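Local coordinates for Melibiose/raffinose/stachyose-binding protein MelE (Bacillus subtilis subsp. subtilis str. 168, PDB 4R6H) that binds melibiose, raffinose and stachyose as the solute-receptor component of an ABC transporter that imports these sugars, at residues 328-333 with 337-342; 36-41 with 76-81; 216-221 with 377-382. One frame throughout, in Å; residues are numbered along the deposited sequence. Where two conformers were deposited one is given.

Contact 1: residues 328-333 with 337-342; sequences AFMARP and KQMAEA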
loop_
_atom_site.group_PDB
_atom_site.type_symbol
_atom_site.label_atom_id
_atom_site.label_comp_id
_atom_site.label_asym_id
_atom_site.label_seq_id
_atom_site.Cartn_x
_atom_site.Cartn_y
_atom_site.Cartn_z
ATOM N N ALA A 328 -11.273 -16.120 -13.510
ATOM C CA ALA A 328 -12.622 -15.750 -13.955
ATOM C C ALA A 328 -13.663 -15.965 -12.862
ATOM O O ALA A 328 -14.591 -15.165 -12.715
ATOM C CB ALA A 328 -13.005 -16.493 -15.229
ATOM N N PHE A 329 -13.510 -17.044 -12.099
ATOM C CA PHE A 329 -14.380 -17.340 -10.994
ATOM C C PHE A 329 -14.260 -16.221 -9.942
ATOM O O PHE A 329 -15.261 -15.742 -9.423
ATOM C CB PHE A 329 -14.037 -18.719 -10.403
ATOM C CG PHE A 329 -14.789 -19.052 -9.164
ATOM C CD1 PHE A 329 -14.271 -18.707 -7.938
ATOM C CD2 PHE A 329 -15.986 -19.765 -9.204
ATOM C CE1 PHE A 329 -14.956 -18.982 -6.757
ATOM C CE2 PHE A 329 -16.665 -20.068 -8.036
ATOM C CZ PHE A 329 -16.133 -19.691 -6.807
ATOM N N MET A 330 -13.038 -15.881 -9.561
ATOM C CA MET A 330 -12.813 -14.827 -8.563
ATOM C C MET A 330 -13.376 -13.457 -8.990
ATOM O O MET A 330 -13.810 -12.660 -8.133
ATOM C CB MET A 330 -11.318 -14.714 -8.262
ATOM C CG MET A 330 -10.772 -15.885 -7.465
ATOM S SD MET A 330 -11.422 -16.132 -5.818
ATOM C CE MET A 330 -10.755 -14.710 -4.944
ATOM N N ALA A 331 -13.413 -13.224 -10.305
ATOM C CA ALA A 331 -13.874 -11.959 -10.890
ATOM C C ALA A 331 -15.391 -11.845 -10.979
ATOM O O ALA A 331 -15.907 -10.752 -11.248
ATOM C CB ALA A 331 -13.268 -11.758 -12.272
ATOM N N ARG A 332 -16.108 -12.935 -10.798
ATOM C CA ARG A 332 -17.591 -12.855 -10.763
ATOM C C ARG A 332 -17.969 -11.844 -9.656
ATOM O O ARG A 332 -17.423 -11.902 -8.561
ATOM C CB ARG A 332 -18.194 -14.211 -10.456
ATOM C CG ARG A 332 -17.953 -15.238 -11.534
ATOM C CD ARG A 332 -18.629 -16.530 -11.103
ATOM N NE ARG A 332 -18.314 -17.591 -12.042
ATOM C CZ ARG A 332 -18.518 -18.883 -11.824
ATOM N NH1 ARG A 332 -19.079 -19.304 -10.718
ATOM N NH2 ARG A 332 -18.213 -19.759 -12.788
ATOM N N PRO A 333 -18.932 -10.954 -9.914
ATOM C CA PRO A 333 -19.169 -9.879 -8.943
ATOM C C PRO A 333 -19.442 -10.308 -7.495
ATOM O O PRO A 333 -18.911 -9.703 -6.572
ATOM C CB PRO A 333 -20.396 -9.156 -9.513
ATOM C CG PRO A 333 -20.348 -9.438 -10.979
ATOM C CD PRO A 333 -19.699 -10.788 -11.155
ATOM N N LYS A 337 -16.818 -9.183 -4.666
ATOM C CA LYS A 337 -17.296 -8.356 -3.550
ATOM C C LYS A 337 -16.928 -8.983 -2.212
ATOM O O LYS A 337 -16.398 -8.324 -1.296
ATOM C CB LYS A 337 -18.819 -8.145 -3.666
ATOM C CG LYS A 337 -19.442 -7.272 -2.584
ATOM C CD LYS A 337 -20.929 -7.113 -2.872
ATOM C CE LYS A 337 -21.617 -6.156 -1.921
ATOM N NZ LYS A 337 -21.753 -6.694 -0.549
ATOM N N GLN A 338 -17.172 -10.292 -2.093
ATOM C CA GLN A 338 -16.842 -11.021 -0.893
ATOM C C GLN A 338 -15.359 -10.962 -0.541
ATOM O O GLN A 338 -14.951 -10.649 0.592
ATOM C CB GLN A 338 -17.356 -12.457 -1.003
ATOM C CG GLN A 338 -17.113 -13.288 0.222
ATOM C CD GLN A 338 -17.644 -14.697 0.054
ATOM O OE1 GLN A 338 -18.280 -15.000 -0.942
ATOM N NE2 GLN A 338 -17.331 -15.557 1.005
ATOM N N MET A 339 -14.521 -11.261 -1.532
ATOM C CA MET A 339 -13.090 -11.227 -1.286
ATOM C C MET A 339 -12.607 -9.817 -0.921
ATOM O O MET A 339 -11.860 -9.652 0.024
ATOM C CB MET A 339 -12.330 -11.789 -2.473
ATOM C CG MET A 339 -10.862 -12.032 -2.249
ATOM S SD MET A 339 -10.510 -13.403 -1.110
ATOM C CE MET A 339 -9.982 -12.553 0.375
ATOM N N ALA A 340 -13.061 -8.801 -1.664
ATOM C CA ALA A 340 -12.651 -7.436 -1.367
ATOM C C ALA A 340 -13.051 -7.001 0.033
ATOM O O ALA A 340 -12.237 -6.423 0.771
ATOM C CB ALA A 340 -13.196 -6.485 -2.428
ATOM N N GLU A 341 -14.283 -7.303 0.421
ATOM C CA GLU A 341 -14.703 -6.953 1.770
ATOM C C GLU A 341 -13.844 -7.583 2.877
ATOM O O GLU A 341 -13.558 -6.973 3.901
ATOM C CB GLU A 341 -16.181 -7.301 1.954
ATOM C CG GLU A 341 -17.069 -6.326 1.198
ATOM C CD GLU A 341 -18.555 -6.648 1.208
ATOM O OE1 GLU A 341 -18.982 -7.586 1.913
ATOM O OE2 GLU A 341 -19.305 -5.946 0.491
ATOM N N ALA A 342 -13.405 -8.807 2.669
ATOM C CA ALA A 342 -12.514 -9.460 3.627
ATOM C C ALA A 342 -11.181 -8.745 3.806
ATOM O O ALA A 342 -10.555 -8.831 4.846
ATOM C CB ALA A 342 -12.288 -10.891 3.224
#
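The carbonyl oxygen of Pro333 accepts the backbone N-H of Lys337, with Lys337 N 2.9 Å from Pro333 O and an N-H...O angle of 156°. This i-to-i+4 bond belongs to the first turn of helix 333-343, which starts directly after Arg332, the N-cap residue and the joint with helix 320-331. Lys337 CB also rests against the same oxygen, 3.3 Å from Pro333 O. Because CG of Lys337 is anti to the backbone N (chi1 -179°), the rest of the chain runs away from Pro333, and its last bond bends to bring the ammonium to Glu341 one turn on. There Lys337 NZ lies 2.8 Å from Glu341 OE2, approaching on the syn side of the carboxylate in a salt bridge; that oxygen also accepts the backbone N-H of Asp355.

On the inner side two methionines meet. The terminal methyl of Met330 does all the touching, with Met330 CE 3.8 Å from Met339 CG and 4.1 Å from Met339 SD, so that it lies against the CB-to-SD part of the other chain and not its terminal methyl. Bends at chi2 and chi3 of Met330 turn this methyl toward the second helix. Phe50 of helix 44-60 and Tyr136 cover Met330, while Met339 continues onto Met41 and Ile138.

At the joint, the guanidinium of Arg332 is overlaid on one face by Phe329, with Phe329 CD2 3.5 Å above its plane and displaced toward the rim, and it forms a salt bridge with Glu60. The corner between helices 320-331 and 333-343 thus separates its chemistry: thioethers fill the buried side, Met330 against helix 44-60 and Met339 against Met41 and Ile138, whereas the ion pairs lie toward the surface.

Contact 2: residues 36-41 with 76-81; sequences TIYSTM and ENMMRV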
loop_
_atom_site.group_PDB
_atom_site.type_symbol
_atom_site.label_atom_id
_atom_site.label_comp_id
_atom_site.label_asym_id
_atom_site.label_seq_id
_atom_site.Cartn_x
_atom_site.Cartn_y
_atom_site.Cartn_z
ATOM N N THR A 36 -2.054 -24.792 -7.769
ATOM C CA THR A 36 -1.309 -24.173 -6.697
ATOM C C THR A 36 -1.396 -22.658 -6.792
ATOM O O THR A 36 -1.189 -22.078 -7.865
ATOM C CB THR A 36 0.162 -24.593 -6.705
ATOM O OG1 THR A 36 0.726 -24.347 -7.996
ATOM C CG2 THR A 36 0.304 -26.092 -6.364
ATOM N N ILE A 37 -1.725 -22.051 -5.660
ATOM C CA ILE A 37 -1.926 -20.592 -5.589
ATOM C C ILE A 37 -1.116 -20.034 -4.421
ATOM O O ILE A 37 -1.220 -20.529 -3.278
ATOM C CB ILE A 37 -3.392 -20.239 -5.325
ATOM C CG1 ILE A 37 -4.292 -20.950 -6.323
ATOM C CG2 ILE A 37 -3.600 -18.707 -5.325
ATOM C CD1 ILE A 37 -5.751 -20.553 -6.278
ATOM N N TYR A 38 -0.281 -19.028 -4.698
ATOM C CA TYR A 38 0.467 -18.326 -3.649
ATOM C C TYR A 38 -0.163 -16.947 -3.428
ATOM O O TYR A 38 -0.529 -16.269 -4.407
ATOM C CB TYR A 38 1.926 -18.096 -4.062
ATOM C CG TYR A 38 2.956 -19.142 -3.681
ATOM C CD1 TYR A 38 2.648 -20.489 -3.638
ATOM C CD2 TYR A 38 4.269 -18.734 -3.416
ATOM C CE1 TYR A 38 3.629 -21.433 -3.291
ATOM C CE2 TYR A 38 5.248 -19.646 -3.061
ATOM C CZ TYR A 38 4.932 -20.986 -3.010
ATOM O OH TYR A 38 5.940 -21.866 -2.666
ATOM N N SER A 39 -0.204 -16.524 -2.163
ATOM C CA SER A 39 -0.828 -15.292 -1.738
ATOM C C SER A 39 -0.022 -14.599 -0.641
ATOM O O SER A 39 0.455 -15.301 0.279
ATOM C CB SER A 39 -2.261 -15.561 -1.254
ATOM O OG SER A 39 -2.853 -14.368 -0.705
ATOM N N THR A 40 0.055 -13.266 -0.714
ATOM C CA THR A 40 0.626 -12.449 0.394
ATOM C C THR A 40 -0.388 -12.005 1.453
ATOM O O THR A 40 -0.041 -11.217 2.324
ATOM C CB THR A 40 1.361 -11.207 -0.131
ATOM O OG1 THR A 40 0.451 -10.225 -0.673
ATOM C CG2 THR A 40 2.452 -11.582 -1.111
ATOM N N MET A 41 -1.619 -12.494 1.365
ATOM C CA MET A 41 -2.643 -12.119 2.342
ATOM C C MET A 41 -2.181 -12.504 3.740
ATOM O O MET A 41 -1.534 -13.517 3.923
ATOM C CB MET A 41 -3.981 -12.762 2.034
ATOM C CG MET A 41 -4.632 -12.193 0.812
ATOM S SD MET A 41 -6.210 -12.962 0.459
ATOM C CE MET A 41 -6.591 -12.311 -1.165
ATOM N N GLU A 76 8.845 -13.752 -0.504
ATOM C CA GLU A 76 9.809 -13.242 -1.458
ATOM C C GLU A 76 10.919 -14.260 -1.740
ATOM O O GLU A 76 11.275 -14.482 -2.896
ATOM C CB GLU A 76 10.414 -11.915 -0.988
ATOM C CG GLU A 76 11.339 -11.271 -2.001
ATOM C CD GLU A 76 11.919 -9.956 -1.500
ATOM O OE1 GLU A 76 11.246 -9.275 -0.701
ATOM O OE2 GLU A 76 13.044 -9.607 -1.904
ATOM N N ASN A 77 11.466 -14.842 -0.682
ATOM C CA ASN A 77 12.511 -15.849 -0.836
ATOM C C ASN A 77 12.042 -17.082 -1.617
ATOM O O ASN A 77 12.715 -17.578 -2.514
ATOM C CB ASN A 77 13.029 -16.262 0.549
ATOM C CG ASN A 77 13.907 -15.190 1.210
ATOM O OD1 ASN A 77 14.642 -14.479 0.541
ATOM N ND2 ASN A 77 13.827 -15.089 2.548
ATOM N N MET A 78 10.852 -17.567 -1.303
ATOM C CA MET A 78 10.310 -18.726 -2.017
ATOM C C MET A 78 10.046 -18.413 -3.484
ATOM O O MET A 78 10.353 -19.206 -4.354
ATOM C CB MET A 78 9.041 -19.219 -1.329
ATOM C CG MET A 78 9.333 -19.865 0.009
ATOM S SD MET A 78 7.829 -20.347 0.850
ATOM C CE MET A 78 8.471 -21.214 2.283
ATOM N N MET A 79 9.499 -17.235 -3.781
ATOM C CA MET A 79 9.246 -16.898 -5.179
ATOM C C MET A 79 10.510 -16.666 -5.960
ATOM O O MET A 79 10.569 -16.975 -7.146
ATOM C CB MET A 79 8.259 -15.716 -5.304
ATOM C CG MET A 79 6.833 -16.091 -4.910
ATOM S SD MET A 79 6.077 -17.341 -5.979
ATOM C CE MET A 79 6.143 -16.489 -7.554
ATOM N N ARG A 80 11.532 -16.139 -5.286
ATOM C CA ARG A 80 12.819 -15.937 -5.925
ATOM C C ARG A 80 13.393 -17.277 -6.380
ATOM O O ARG A 80 13.875 -17.404 -7.504
ATOM C CB ARG A 80 13.785 -15.209 -4.987
ATOM C CG ARG A 80 15.223 -15.136 -5.505
ATOM C CD ARG A 80 16.155 -14.443 -4.517
ATOM N NE ARG A 80 16.025 -14.909 -3.136
ATOM C CZ ARG A 80 16.545 -16.013 -2.588
ATOM N NH1 ARG A 80 17.339 -16.846 -3.255
ATOM N NH2 ARG A 80 16.286 -16.257 -1.304
ATOM N N VAL A 81 13.321 -18.265 -5.495
ATOM C CA VAL A 81 13.858 -19.597 -5.780
ATOM C C VAL A 81 12.990 -20.230 -6.864
ATOM O O VAL A 81 13.519 -20.793 -7.805
ATOM C CB VAL A 81 13.855 -20.471 -4.508
ATOM C CG1 VAL A 81 14.108 -21.917 -4.869
ATOM C CG2 VAL A 81 14.871 -19.940 -3.504
#
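Met79 meets the ring of Tyr38 through its sulfur: Met79 SD sits 3.4 Å from Tyr38 CD2 and 3.8 Å from Tyr38 CE2, and its 4.3 Å line to the ring centroid lies 50° off the ring normal, an oblique Met-aromatic approach. The sulfur is placed there by chi1 and the bend at chi2 (-64°) of Met79, while chi3 only turns the terminal methyl; the chain slides past the tyrosine in the opposite direction. The Tyr38 ring also meets that of His69.

Apolar packing adds a second touch from the neighbouring residue of the helix: Met78 CB lies at the ring edge, near its plane, 4.2 Å from Tyr38 CE2, and the two side chains cross at about a right angle.

Strand 33-38, helix 44-60 and strand 64-69 form a beta-alpha-beta crossover of the kind found in the lobes of solute-binding proteins. Tyr38 projects from its first strand toward helix 75-84, whereas the preceding Ile37 packs on Phe50 of helix 44-60.

Polar bonds fix the surroundings. Tyr38 OH is hydrogen-bonded to Arg82 NE, one turn beyond Met78. Replacing Tyr38 with an alanine would probably open a gap beside the Met79 sulfur and leave Arg82 NE without its hydroxyl partner. After the strand, Ser39 OG accepts Met41 N at 3.1 Å, an ST turn that shapes the chain as it leaves the sheet.

Contact 3: residues 216-221 with 377-382; sequences KQLING and LYLPNG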
loop_
_atom_site.group_PDB
_atom_site.type_symbol
_atom_site.label_atom_id
_atom_site.label_comp_id
_atom_site.label_asym_id
_atom_site.label_seq_id
_atom_site.Cartn_x
_atom_site.Cartn_y
_atom_site.Cartn_z
ATOM N N LYS A 216 12.799 9.791 -14.249
ATOM C CA LYS A 216 13.862 9.255 -15.111
ATOM C C LYS A 216 15.167 9.073 -14.359
ATOM O O LYS A 216 15.845 8.042 -14.517
ATOM C CB LYS A 216 14.080 10.181 -16.304
ATOM C CG LYS A 216 12.892 10.258 -17.228
ATOM C CD LYS A 216 13.239 11.025 -18.504
ATOM C CE LYS A 216 12.010 11.528 -19.253
ATOM N NZ LYS A 216 12.437 12.198 -20.525
ATOM N N GLN A 217 15.510 10.042 -13.505
ATOM C CA GLN A 217 16.753 10.004 -12.740
ATOM C C GLN A 217 16.758 8.933 -11.650
ATOM O O GLN A 217 17.761 8.299 -11.383
ATOM C CB GLN A 217 17.029 11.362 -12.097
ATOM C CG GLN A 217 17.154 12.515 -13.116
ATOM C CD GLN A 217 15.849 13.213 -13.458
ATOM O OE1 GLN A 217 14.759 12.649 -13.411
ATOM N NE2 GLN A 217 15.967 14.482 -13.821
ATOM N N LEU A 218 15.609 8.717 -11.027
ATOM C CA LEU A 218 15.473 7.618 -10.096
ATOM C C LEU A 218 15.685 6.265 -10.776
ATOM O O LEU A 218 16.391 5.418 -10.235
ATOM C CB LEU A 218 14.108 7.630 -9.426
ATOM C CG LEU A 218 13.961 8.729 -8.371
ATOM C CD1 LEU A 218 12.495 9.080 -8.223
ATOM C CD2 LEU A 218 14.595 8.365 -7.047
ATOM N N ILE A 219 15.062 6.086 -11.938
ATOM C CA ILE A 219 15.174 4.816 -12.655
ATOM C C ILE A 219 16.603 4.569 -13.161
ATOM O O ILE A 219 17.117 3.440 -13.099
ATOM C CB ILE A 219 14.144 4.738 -13.797
ATOM C CG1 ILE A 219 12.739 4.643 -13.190
ATOM C CG2 ILE A 219 14.378 3.516 -14.698
ATOM C CD1 ILE A 219 11.614 4.852 -14.184
ATOM N N ASN A 220 17.263 5.606 -13.656
ATOM C CA ASN A 220 18.601 5.407 -14.238
ATOM C C ASN A 220 19.804 5.611 -13.308
ATOM O O ASN A 220 20.938 5.559 -13.769
ATOM C CB ASN A 220 18.742 6.242 -15.511
ATOM C CG ASN A 220 18.924 7.739 -15.240
ATOM O OD1 ASN A 220 19.240 8.173 -14.117
ATOM N ND2 ASN A 220 18.751 8.534 -16.296
ATOM N N GLY A 221 19.585 5.847 -12.012
ATOM C CA GLY A 221 20.662 5.898 -11.053
ATOM C C GLY A 221 21.315 7.241 -10.822
ATOM O O GLY A 221 22.204 7.339 -9.985
ATOM N N LEU A 377 8.395 1.066 -7.371
ATOM C CA LEU A 377 8.650 1.410 -8.733
ATOM C C LEU A 377 9.989 2.107 -8.978
ATOM O O LEU A 377 10.566 1.942 -10.042
ATOM C CB LEU A 377 7.453 2.237 -9.250
ATOM C CG LEU A 377 7.163 2.260 -10.756
ATOM C CD1 LEU A 377 6.780 0.869 -11.239
ATOM C CD2 LEU A 377 6.067 3.250 -11.099
ATOM N N TYR A 378 10.490 2.872 -7.996
ATOM C CA TYR A 378 11.584 3.826 -8.220
ATOM C C TYR A 378 12.877 3.545 -7.468
ATOM O O TYR A 378 13.890 4.164 -7.780
ATOM C CB TYR A 378 11.078 5.254 -7.944
ATOM C CG TYR A 378 10.018 5.666 -8.920
ATOM C CD1 TYR A 378 10.361 5.922 -10.245
ATOM C CD2 TYR A 378 8.679 5.767 -8.572
ATOM C CE1 TYR A 378 9.411 6.259 -11.191
ATOM C CE2 TYR A 378 7.717 6.113 -9.490
ATOM C CZ TYR A 378 8.073 6.344 -10.818
ATOM O OH TYR A 378 7.126 6.704 -11.760
ATOM N N LEU A 379 12.863 2.614 -6.496
ATOM C CA LEU A 379 13.991 2.305 -5.666
ATOM C C LEU A 379 14.355 0.830 -5.798
ATOM O O LEU A 379 13.466 -0.029 -5.998
ATOM C CB LEU A 379 13.678 2.616 -4.190
ATOM C CG LEU A 379 13.399 4.089 -3.881
ATOM C CD1 LEU A 379 13.182 4.297 -2.430
ATOM C CD2 LEU A 379 14.506 5.014 -4.405
ATOM N N PRO A 380 15.643 0.533 -5.653
ATOM C CA PRO A 380 16.020 -0.883 -5.643
ATOM C C PRO A 380 15.459 -1.609 -4.427
ATOM O O PRO A 380 15.246 -1.028 -3.355
ATOM C CB PRO A 380 17.543 -0.831 -5.573
ATOM C CG PRO A 380 17.876 0.494 -4.972
ATOM C CD PRO A 380 16.799 1.422 -5.443
ATOM N N ASN A 381 15.208 -2.899 -4.606
ATOM C CA ASN A 381 14.706 -3.713 -3.539
ATOM C C ASN A 381 15.638 -3.657 -2.346
ATOM O O ASN A 381 16.863 -3.769 -2.495
ATOM C CB ASN A 381 14.566 -5.160 -4.051
ATOM C CG ASN A 381 13.848 -6.067 -3.077
ATOM O OD1 ASN A 381 12.974 -5.641 -2.321
ATOM N ND2 ASN A 381 14.197 -7.340 -3.116
ATOM N N GLY A 382 15.061 -3.463 -1.151
ATOM C CA GLY A 382 15.823 -3.282 0.057
ATOM C C GLY A 382 15.716 -1.873 0.637
ATOM O O GLY A 382 16.072 -1.661 1.778
#
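Helix 215-220 passes close to the end of helix 374-378, the CA atoms of Leu218 and Tyr378 standing 5.7 Å apart and Leu218 O 3.7 Å from Tyr378 O. With the two main chains this near, both CB atoms and branch ends take part in the contact. The CB of Leu218 is directed toward the other segment and is 3.8 Å from Tyr378 O, and Leu218 CD1 reaches to 4.1 Å from Tyr378 CB, the two side chains crossing at about a right angle. The other methyl branch takes a different partner, Leu218 CD2 lying 4.3 Å from Leu379 CD2.

Ile219 reaches the tyrosine ring from the next position along the helix. Its CG1 is placed beside the backbone N (chi1 -68°), which carries the longer branch obliquely over to the CD1-CE1 side of the ring, with Ile219 CG1 4.0 Å from Tyr378 CD1 and Ile219 CD1 4.0 Å from Tyr378 CE1. Leu377 CG covers one of the ring faces, offset toward the rim, and Ile207 packs on the tyrosine as well.

Carbonyls near the end of helix 215-220 find donors on helix 401-420: Leu218 O accepts Tyr412 OH, and Ile219 O bonds Arg416 NH1. Pro380 and Leu379 lean on the same long helix, after which Gly382 serves as N-cap of helix 383-395. Such packing of short helices against the long C-terminal helix makes up a helical corner of the second lobe in this two-lobed fold of the bacterial solute-binding protein 1 family.

Overall arrangement
Contacts 1 and 2 belong to the lobe built round strands 33-38 and 64-69, and contact 3 to the opposing lobe, with the protein in an open conformation. The first two have centres about 21 Å apart and join directly through methionine methyls, Met339 CE lying 3.7 Å from Met41 CE. Contacts 2 and 3, about 24 Å apart between centres, are bridged from lobe to lobe by a probable hydrogen bond of 2.8 Å between Glu76 OE2 and Asn381 ND2. Contacts 1 and 3 lie on opposite sides of the chain's centre, with nearest atoms about 23 Å apart. In this family the sugar is bound in the cleft between the lobes.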